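Local coordinates for nucleoside phosphorylase, putative (Trypanosoma brucei, PDB 3BJE), which acts as a homodimeric uridine phosphorylase, probably splitting uridine with phosphate into uracil and ribose 1-phosphate, at residues A[160-165]-A[313-318]; A[205-210]-A[295-300]; A[242-247]-A[288-293]. All coordinates share one frame; numbering follows the deposited sequence. Where two conformers were deposited one is given.

Contact 1 (A[160-165]-A[313-318]); sequences ALAVTR and CVVVSK. With URA (uracil), chain D.
An antiparallel strand pair, Leu161 and Ala162 against Val314 and Cys313, lies just before the part of strand 308-318 that borders the uracil pocket. Ala162 and Cys313 form the hydrogen-bonded pair: the N of Ala162 donates to Cys313 O (2.9 Å), and the N of Cys313 answers to Ala162 O. A third bond runs from Val315 N to Ala160 O (2.9 Å). Val315 CG2 closes over that same oxygen at 3.5 Å, leaving it against a methyl as well as its donor. Leu161 faces Val314 in the non-hydrogen-bonded pair. Chi1 sets Leu161 CG anti to the backbone N (-172°) and chi2 (61°) then places CD1, which lies 3.6 Å from Cys313 N; the same methyl reaches Val314 CG2 at 4.2 Å. These branched chains suit their face, because helix 329-348 covers it through Cys338, Leu331 and Met335. On the other face the small Ala162 and Cys313 leave room for close neighbours, and Cys313 packs on Arg145 and Cys149 of strand 142-151. Beyond the pairing, Val316 CG2 comes to uracil C6 at 3.8 Å, and Ser317 CB lies 3.7 Å from uracil O4. Backbone bonds therefore fix the strand, while in the conformer described here it meets the base through side-chain carbons, consistent with polar recognition resting largely on other residues such as Gln254 and Arg256, which hydrogen-bond to uracil.

Contact 2 (A[205-210]-A[295-300]); sequences DIYTSM and TSAICY
Tyr207 leads strand 207-210 onto helix 295-300. Its ring turns an edge toward the face of Tyr300 in an offset edge-to-face pair, with centroids 5.7 Å apart and planes at 74°. CE1 also touches Tyr300 CB at 4.1 Å. Tyr207 OH stands 3.2 Å from Ser296 OG. Both hydroxyls are hydrogen-bonded to Asp171, one to each carboxylate oxygen, which provides for two buried polar groups at once. Thr208 CB points away from the helix, and its OG1 is hydrogen-bonded to Gln188; toward the helix, Thr208 O meets the edge of the Tyr300 ring at CD1 (3.9 Å). Ser209 points back at the helix, and its small size permits a close approach, with OG 3.4 Å from Cys299 CB. Although OG is also near Tyr300 N, that N-H is spent on Ser296 O in the helix. Met210 CB points away from the helix, but its carbonyl is tied to it: one water donates to Met210 O (2.8 Å) and to Cys299 O (2.8 Å), bridging strand and helix. The strand pairs antiparallel with strand 161-169 through backbone bonds of Tyr207 to Gly169 and Ser209 to Ala167. Helix 186-198 packs on Ile206, Thr208 and Met210, while helix 97-112 receives Ser296, Ala297 and Ile298 of the contacting helix.

Contact 3 (A[242-247]-A[288-293]); sequences GTTATA and VTNIEM. With R1P (1-O-phosphono-alpha-D-ribofuranose), chain C; URA (uracil), chain D.
Thr243 to Thr246 pair in parallel with Val288 to Glu292, two neighbouring strands of the core sheet of this nucleoside phosphorylase fold, with a beta bulge shifting the register by one between Thr243 and Thr244. Backbone bonds hold the pair at the bulge and beyond it. Thr289 N donates to Thr243 O at a bent 138°; farther on, Ala245 N donates to Asn290 O and Ala245 O accepts from Glu292 N. Ala247 N then closes on Glu292 O at 2.8 Å.

Side-chain hydrogen bonds line the face of Thr244 and Thr246. Thr244 OG1 donates to Asn290 OD1 (2.7 Å), which also accepts a longer bond from Thr289 OG1. Thr246 OG1 donates to Glu292 OE2 (2.7 Å), meeting that oxygen almost head-on, and accepts from Ser296 N. A bend at chi2 (71°) turns Glu292 CD; the chain crosses Thr244 at about a right angle, with OE2 3.4 Å from Thr244 CG2. OE1 forms a salt bridge with Arg145 and accepts from Thr295 OG1. Threonine suits these positions, giving a hydroxyl to bond and a methyl to pack.

Apolar contact marks the other face, where Ala245 CB nears Val288 CG1 and Ile291 CG1, both at 4.3 Å. At the strand end lies the ligand site: Met293 CG is 3.6 Å from uracil O2, and Met293 N donates to O2 of ribose 1-phosphate at 3.0 Å.

In the fold
All three contacts are buried and share strands of the same sheet. Strand 161-169 pairs with 308-318 in contact 1 and also borders strands 207-210 and 239-246, so it adjoins contacts 2 and 3. Contacts 1 and 3 are strand pairings, antiparallel and parallel respectively, and both touch uracil; contact 3 alone adds a dense set of side-chain hydrogen bonds and a bond to the sugar. Contact 2 instead sets a helix on a strand through aromatic rings, small side chains and a water, away from the ligands. Strand 284-292 of contact 3 leads directly into helix 295-305 of contact 2, and Thr164 OG1 to Thr244 OG1 joins contacts 1 and 3.

Contact 1 (A[160-165]-A[313-318])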
loop_
_atom_site.group_PDB
_atom_site.type_symbol
_atom_site.label_atom_id
_atom_site.label_comp_id
_atom_site.label_asym_id
_atom_site.label_seq_id
_atom_site.Cartn_x
_atom_site.Cartn_y
_atom_site.Cartn_z
ATOM N N ALA A 160 -19.512 15.465 -0.958
ATOM C CA ALA A 160 -19.153 16.100 -2.227
ATOM C C ALA A 160 -18.135 15.233 -2.974
ATOM O O ALA A 160 -17.435 14.398 -2.372
ATOM C CB ALA A 160 -18.576 17.481 -1.996
ATOM N N LEU A 161 -18.083 15.437 -4.288
ATOM C CA LEU A 161 -17.093 14.777 -5.141
ATOM C C LEU A 161 -15.923 15.722 -5.307
ATOM O O LEU A 161 -16.040 16.778 -5.914
ATOM C CB LEU A 161 -17.685 14.399 -6.499
ATOM C CG LEU A 161 -16.796 13.526 -7.408
ATOM C CD1 LEU A 161 -16.460 12.165 -6.767
ATOM C CD2 LEU A 161 -17.452 13.338 -8.789
ATOM N N ALA A 162 -14.776 15.350 -4.743
ATOM C CA ALA A 162 -13.587 16.182 -4.830
ATOM C C ALA A 162 -12.749 15.723 -6.030
ATOM O O ALA A 162 -12.213 14.596 -6.063
ATOM C CB ALA A 162 -12.792 16.097 -3.548
ATOM N N VAL A 163 -12.651 16.612 -7.017
ATOM C CA VAL A 163 -12.016 16.320 -8.289
ATOM C C VAL A 163 -10.596 16.867 -8.246
ATOM O O VAL A 163 -10.391 18.025 -7.904
ATOM C CB VAL A 163 -12.809 16.985 -9.438
ATOM C CG1 VAL A 163 -12.189 16.656 -10.800
ATOM C CG2 VAL A 163 -14.250 16.549 -9.381
ATOM N N THR A 164 -9.623 16.018 -8.578
ATOM C CA THR A 164 -8.215 16.387 -8.517
ATOM C C THR A 164 -7.799 17.245 -9.702
ATOM O O THR A 164 -8.112 16.894 -10.847
ATOM C CB THR A 164 -7.324 15.124 -8.536
ATOM O OG1 THR A 164 -7.624 14.322 -7.386
ATOM C CG2 THR A 164 -5.824 15.490 -8.547
ATOM N N ARG A 165 -7.174 18.395 -9.418
ATOM C CA ARG A 165 -6.387 19.104 -10.420
ATOM C C ARG A 165 -4.920 18.795 -10.115
ATOM O O ARG A 165 -4.371 17.888 -10.690
ATOM C CB ARG A 165 -6.682 20.606 -10.463
ATOM C CG ARG A 165 -6.047 21.260 -11.672
ATOM C CD ARG A 165 -6.287 22.752 -11.755
ATOM N NE ARG A 165 -7.670 23.141 -12.053
ATOM C CZ ARG A 165 -8.479 23.795 -11.212
ATOM N NH1 ARG A 165 -8.088 24.117 -9.986
ATOM N NH2 ARG A 165 -9.707 24.127 -11.597
ATOM N N CYS A 313 -13.000 11.786 -5.802
ATOM C CA CYS A 313 -13.261 10.982 -4.618
ATOM C C CYS A 313 -14.386 11.562 -3.795
ATOM O O CYS A 313 -14.426 12.759 -3.588
ATOM C CB CYS A 313 -12.013 10.907 -3.745
ATOM S SG CYS A 313 -10.557 10.180 -4.537
ATOM N N VAL A 314 -15.269 10.696 -3.304
ATOM C CA VAL A 314 -16.358 11.100 -2.446
ATOM C C VAL A 314 -15.816 11.412 -1.043
ATOM O O VAL A 314 -15.093 10.607 -0.458
ATOM C CB VAL A 314 -17.455 9.984 -2.381
ATOM C CG1 VAL A 314 -18.603 10.362 -1.444
ATOM C CG2 VAL A 314 -18.004 9.676 -3.779
ATOM N N VAL A 315 -16.207 12.567 -0.499
ATOM C CA VAL A 315 -15.720 12.991 0.820
ATOM C C VAL A 315 -16.494 12.242 1.897
ATOM O O VAL A 315 -17.662 12.532 2.140
ATOM C CB VAL A 315 -15.832 14.522 1.004
ATOM C CG1 VAL A 315 -15.393 14.978 2.421
ATOM C CG2 VAL A 315 -15.012 15.236 -0.052
ATOM N N VAL A 316 -15.852 11.257 2.521
ATOM C CA VAL A 316 -16.482 10.449 3.570
ATOM C C VAL A 316 -16.002 10.798 4.980
ATOM O O VAL A 316 -16.543 10.295 5.963
ATOM C CB VAL A 316 -16.273 8.947 3.329
ATOM C CG1 VAL A 316 -16.850 8.528 1.974
ATOM C CG2 VAL A 316 -14.781 8.588 3.414
ATOM N N SER A 317 -14.997 11.660 5.077
ATOM C CA SER A 317 -14.506 12.102 6.370
ATOM C C SER A 317 -14.257 13.593 6.322
ATOM O O SER A 317 -13.498 14.085 5.492
ATOM C CB SER A 317 -13.216 11.376 6.738
ATOM O OG SER A 317 -12.685 11.896 7.945
ATOM N N LYS A 318 -14.934 14.323 7.198
ATOM C CA LYS A 318 -14.683 15.741 7.336
ATOM C C LYS A 318 -13.836 15.839 8.571
ATOM O O LYS A 318 -14.259 15.480 9.669
ATOM C CB LYS A 318 -15.971 16.552 7.482
ATOM C CG LYS A 318 -16.658 16.899 6.155
ATOM C CD LYS A 318 -15.802 17.746 5.191
ATOM C CE LYS A 318 -15.386 19.115 5.731
ATOM N NZ LYS A 318 -16.445 20.151 5.607
HETATM N N1 URA D . -9.809 7.801 2.808
HETATM C C2 URA D . -8.645 8.323 3.256
HETATM O O2 URA D . -7.524 7.945 2.790
HETATM N N3 URA D . -8.660 9.234 4.217
HETATM C C4 URA D . -9.816 9.653 4.766
HETATM O O4 URA D . -9.765 10.515 5.661
HETATM C C5 URA D . -11.015 9.123 4.334
HETATM C C6 URA D . -10.982 8.174 3.329
#

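Contact 2 (A[205-210]-A[295-300])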
loop_
_atom_site.group_PDB
_atom_site.type_symbol
_atom_site.label_atom_id
_atom_site.label_comp_id
_atom_site.label_asym_id
_atom_site.label_seq_id
_atom_site.Cartn_x
_atom_site.Cartn_y
_atom_site.Cartn_z
ATOM N N ASP A 205 10.622 14.978 1.731
ATOM C CA ASP A 205 10.917 15.295 0.322
ATOM C C ASP A 205 9.659 15.000 -0.518
ATOM O O ASP A 205 9.617 14.063 -1.318
ATOM C CB ASP A 205 12.133 14.499 -0.181
ATOM C CG ASP A 205 12.565 14.892 -1.575
ATOM O OD1 ASP A 205 12.095 15.913 -2.119
ATOM O OD2 ASP A 205 13.403 14.173 -2.144
ATOM N N ILE A 206 8.620 15.807 -0.318
ATOM C CA ILE A 206 7.360 15.646 -1.055
ATOM C C ILE A 206 7.539 15.867 -2.554
ATOM O O ILE A 206 8.478 16.542 -2.994
ATOM C CB ILE A 206 6.253 16.572 -0.525
ATOM C CG1 ILE A 206 6.662 18.043 -0.665
ATOM C CG2 ILE A 206 5.971 16.260 0.931
ATOM C CD1 ILE A 206 5.513 19.015 -0.527
ATOM N N TYR A 207 6.654 15.268 -3.339
ATOM C CA TYR A 207 6.604 15.552 -4.749
ATOM C C TYR A 207 5.222 16.075 -5.139
ATOM O O TYR A 207 4.335 16.187 -4.294
ATOM C CB TYR A 207 6.993 14.346 -5.573
ATOM C CG TYR A 207 6.099 13.137 -5.495
ATOM C CD1 TYR A 207 5.145 12.888 -6.479
ATOM C CD2 TYR A 207 6.231 12.214 -4.463
ATOM C CE1 TYR A 207 4.331 11.770 -6.421
ATOM C CE2 TYR A 207 5.421 11.084 -4.395
ATOM C CZ TYR A 207 4.474 10.865 -5.391
ATOM O OH TYR A 207 3.694 9.722 -5.394
ATOM N N THR A 208 5.076 16.466 -6.407
ATOM C CA THR A 208 3.811 16.948 -6.921
ATOM C C THR A 208 3.487 16.286 -8.247
ATOM O O THR A 208 4.360 15.708 -8.904
ATOM C CB THR A 208 3.846 18.475 -7.125
ATOM O OG1 THR A 208 4.905 18.810 -8.022
ATOM C CG2 THR A 208 4.060 19.236 -5.780
ATOM N N SER A 209 2.232 16.404 -8.642
ATOM C CA SER A 209 1.798 16.044 -9.997
ATOM C C SER A 209 0.503 16.791 -10.337
ATOM O O SER A 209 0.097 17.737 -9.646
ATOM C CB SER A 209 1.619 14.524 -10.121
ATOM O OG SER A 209 1.508 14.106 -11.479
ATOM N N MET A 210 -0.130 16.375 -11.426
ATOM C CA MET A 210 -1.366 17.001 -11.858
ATOM C C MET A 210 -2.135 15.987 -12.692
ATOM O O MET A 210 -1.544 15.249 -13.481
ATOM C CB MET A 210 -1.066 18.245 -12.693
ATOM C CG MET A 210 -2.284 19.132 -12.948
ATOM S SD MET A 210 -1.974 20.530 -14.064
ATOM C CE MET A 210 -1.533 19.679 -15.562
ATOM N N THR A 295 -3.786 9.020 -5.262
ATOM C CA THR A 295 -3.880 9.906 -6.419
ATOM C C THR A 295 -2.537 10.437 -6.910
ATOM O O THR A 295 -2.315 10.525 -8.109
ATOM C CB THR A 295 -4.891 11.047 -6.129
ATOM O OG1 THR A 295 -6.193 10.473 -6.055
ATOM C CG2 THR A 295 -4.892 12.102 -7.233
ATOM N N SER A 296 -1.643 10.814 -5.995
ATOM C CA SER A 296 -0.351 11.363 -6.389
ATOM C C SER A 296 0.370 10.444 -7.380
ATOM O O SER A 296 0.817 10.910 -8.437
ATOM C CB SER A 296 0.541 11.565 -5.164
ATOM O OG SER A 296 0.694 10.348 -4.453
ATOM N N ALA A 297 0.472 9.146 -7.064
ATOM C CA ALA A 297 1.197 8.186 -7.930
ATOM C C ALA A 297 0.422 7.898 -9.218
ATOM O O ALA A 297 1.007 7.683 -10.279
ATOM C CB ALA A 297 1.484 6.865 -7.194
ATOM N N ILE A 298 -0.897 7.853 -9.141
ATOM C CA ILE A 298 -1.684 7.699 -10.358
ATOM C C ILE A 298 -1.343 8.803 -11.320
ATOM O O ILE A 298 -1.116 8.566 -12.504
ATOM C CB ILE A 298 -3.196 7.759 -10.059
ATOM C CG1 ILE A 298 -3.626 6.501 -9.336
ATOM C CG2 ILE A 298 -4.021 7.945 -11.342
ATOM C CD1 ILE A 298 -5.054 6.593 -8.782
ATOM N N CYS A 299 -1.379 10.046 -10.833
ATOM C CA CYS A 299 -1.084 11.187 -11.688
ATOM C C CYS A 299 0.363 11.176 -12.210
ATOM O O CYS A 299 0.625 11.398 -13.396
ATOM C CB CYS A 299 -1.375 12.484 -10.943
ATOM S SG CYS A 299 -3.149 12.763 -10.697
ATOM N N TYR A 300 1.303 10.969 -11.305
ATOM C CA TYR A 300 2.720 11.032 -11.665
ATOM C C TYR A 300 3.146 9.933 -12.629
ATOM O O TYR A 300 3.790 10.197 -13.651
ATOM C CB TYR A 300 3.592 10.982 -10.410
ATOM C CG TYR A 300 5.059 11.188 -10.716
ATOM C CD1 TYR A 300 5.641 12.448 -10.671
ATOM C CD2 TYR A 300 5.860 10.117 -11.083
ATOM C CE1 TYR A 300 6.983 12.626 -10.984
ATOM C CE2 TYR A 300 7.206 10.277 -11.389
ATOM C CZ TYR A 300 7.760 11.542 -11.351
ATOM O OH TYR A 300 9.086 11.728 -11.655
HETATM O O HOH W 1 -1.524 12.687 -14.663
#

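Contact 3 (A[242-247]-A[288-293])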
loop_
_atom_site.group_PDB
_atom_site.type_symbol
_atom_site.label_atom_id
_atom_site.label_comp_id
_atom_site.label_asym_id
_atom_site.label_seq_id
_atom_site.Cartn_x
_atom_site.Cartn_y
_atom_site.Cartn_z
ATOM N N GLY A 242 -9.608 20.885 -6.854
ATOM C CA GLY A 242 -8.457 21.420 -6.148
ATOM C C GLY A 242 -7.349 20.415 -5.997
ATOM O O GLY A 242 -7.288 19.417 -6.715
ATOM N N THR A 243 -6.475 20.681 -5.034
ATOM C CA THR A 243 -5.293 19.867 -4.851
ATOM C C THR A 243 -5.599 18.707 -3.919
ATOM O O THR A 243 -6.206 18.884 -2.856
ATOM C CB THR A 243 -4.130 20.728 -4.308
ATOM O OG1 THR A 243 -3.761 21.695 -5.291
ATOM C CG2 THR A 243 -2.912 19.878 -3.993
ATOM N N THR A 244 -5.168 17.516 -4.333
ATOM C CA THR A 244 -5.310 16.307 -3.538
ATOM C C THR A 244 -3.969 15.962 -2.884
ATOM O O THR A 244 -2.942 15.852 -3.576
ATOM C CB THR A 244 -5.767 15.122 -4.425
ATOM O OG1 THR A 244 -7.005 15.476 -5.065
ATOM C CG2 THR A 244 -5.918 13.821 -3.585
ATOM N N ALA A 245 -3.955 15.792 -1.561
ATOM C CA ALA A 245 -2.760 15.340 -0.847
ATOM C C ALA A 245 -2.845 13.843 -0.613
ATOM O O ALA A 245 -3.812 13.356 -0.031
ATOM C CB ALA A 245 -2.631 16.084 0.488
ATOM N N THR A 246 -1.844 13.114 -1.081
ATOM C CA THR A 246 -1.818 11.674 -0.962
ATOM C C THR A 246 -0.803 11.199 0.088
ATOM O O THR A 246 0.354 11.607 0.096
ATOM C CB THR A 246 -1.486 11.019 -2.313
ATOM O OG1 THR A 246 -2.476 11.394 -3.278
ATOM C CG2 THR A 246 -1.398 9.463 -2.222
ATOM N N ALA A 247 -1.282 10.285 0.931
ATOM C CA ALA A 247 -0.576 9.819 2.108
ATOM C C ALA A 247 -0.120 8.377 1.963
ATOM O O ALA A 247 -0.710 7.585 1.202
ATOM C CB ALA A 247 -1.506 9.907 3.323
ATOM N N VAL A 288 -6.184 22.865 -0.935
ATOM C CA VAL A 288 -6.177 21.412 -0.736
ATOM C C VAL A 288 -7.594 20.956 -0.409
ATOM O O VAL A 288 -8.103 21.205 0.682
ATOM C CB VAL A 288 -5.212 20.970 0.381
ATOM C CG1 VAL A 288 -5.247 19.446 0.574
ATOM C CG2 VAL A 288 -3.788 21.431 0.093
ATOM N N THR A 289 -8.231 20.297 -1.377
ATOM C CA THR A 289 -9.610 19.867 -1.242
ATOM C C THR A 289 -9.775 18.501 -0.593
ATOM O O THR A 289 -10.816 18.198 -0.032
ATOM C CB THR A 289 -10.315 19.828 -2.623
ATOM O OG1 THR A 289 -9.458 19.190 -3.576
ATOM C CG2 THR A 289 -10.698 21.255 -3.081
ATOM N N ASN A 290 -8.776 17.623 -0.714
ATOM C CA ASN A 290 -8.947 16.294 -0.175
ATOM C C ASN A 290 -7.641 15.604 0.140
ATOM O O ASN A 290 -6.593 16.007 -0.342
ATOM C CB ASN A 290 -9.856 15.412 -1.058
ATOM C CG ASN A 290 -9.303 15.165 -2.459
ATOM O OD1 ASN A 290 -8.722 16.044 -3.094
ATOM N ND2 ASN A 290 -9.526 13.950 -2.959
ATOM N N ILE A 291 -7.746 14.569 0.968
ATOM C CA ILE A 291 -6.618 13.722 1.368
ATOM C C ILE A 291 -7.039 12.267 1.187
ATOM O O ILE A 291 -8.127 11.877 1.632
ATOM C CB ILE A 291 -6.245 13.913 2.856
ATOM C CG1 ILE A 291 -5.897 15.374 3.146
ATOM C CG2 ILE A 291 -5.101 12.959 3.266
ATOM C CD1 ILE A 291 -5.916 15.726 4.647
ATOM N N GLU A 292 -6.191 11.474 0.548
ATOM C CA GLU A 292 -6.457 10.051 0.337
ATOM C C GLU A 292 -5.118 9.314 0.107
ATOM O O GLU A 292 -4.037 9.837 0.483
ATOM C CB GLU A 292 -7.495 9.830 -0.782
ATOM C CG GLU A 292 -7.270 10.623 -2.079
ATOM C CD GLU A 292 -6.077 10.106 -2.840
ATOM O OE1 GLU A 292 -6.266 9.140 -3.612
ATOM O OE2 GLU A 292 -4.971 10.660 -2.631
ATOM N N MET A 293 -5.149 8.124 -0.491
ATOM C CA MET A 293 -3.950 7.266 -0.494
ATOM C C MET A 293 -3.409 6.795 -1.856
ATOM O O MET A 293 -2.460 6.020 -1.881
ATOM C CB MET A 293 -4.203 6.044 0.398
ATOM C CG MET A 293 -4.416 6.414 1.860
ATOM S SD MET A 293 -4.752 5.032 2.965
ATOM C CE MET A 293 -3.186 4.102 2.829
HETATM C C5 R1P C . -8.697 4.011 2.941
HETATM O O5 R1P C . -9.886 3.772 3.708
HETATM C C4 R1P C . -8.970 3.824 1.460
HETATM O O4 R1P C . -10.126 4.569 1.038
HETATM C C1 R1P C . -9.778 5.504 0.010
HETATM C C2 R1P C . -8.270 5.725 0.224
HETATM O O2 R1P C . -7.541 6.341 -0.863
HETATM C C3 R1P C . -7.817 4.312 0.601
HETATM O O3 R1P C . -7.698 3.448 -0.541
HETATM O O1 R1P C . -10.154 5.064 -1.337
HETATM P P R1P C . -11.032 3.780 -1.776
HETATM O O1P R1P C . -10.102 2.653 -1.302
HETATM O O2P R1P C . -11.126 3.902 -3.287
HETATM O O3P R1P C . -12.335 3.778 -1.045
HETATM N N1 URA D . -9.809 7.801 2.808
HETATM C C2 URA D . -8.645 8.323 3.256
HETATM O O2 URA D . -7.524 7.945 2.790
HETATM N N3 URA D . -8.660 9.234 4.217
HETATM C C4 URA D . -9.816 9.653 4.766
HETATM O O4 URA D . -9.765 10.515 5.661
HETATM C C5 URA D . -11.015 9.123 4.334
HETATM C C6 URA D . -10.982 8.174 3.329
#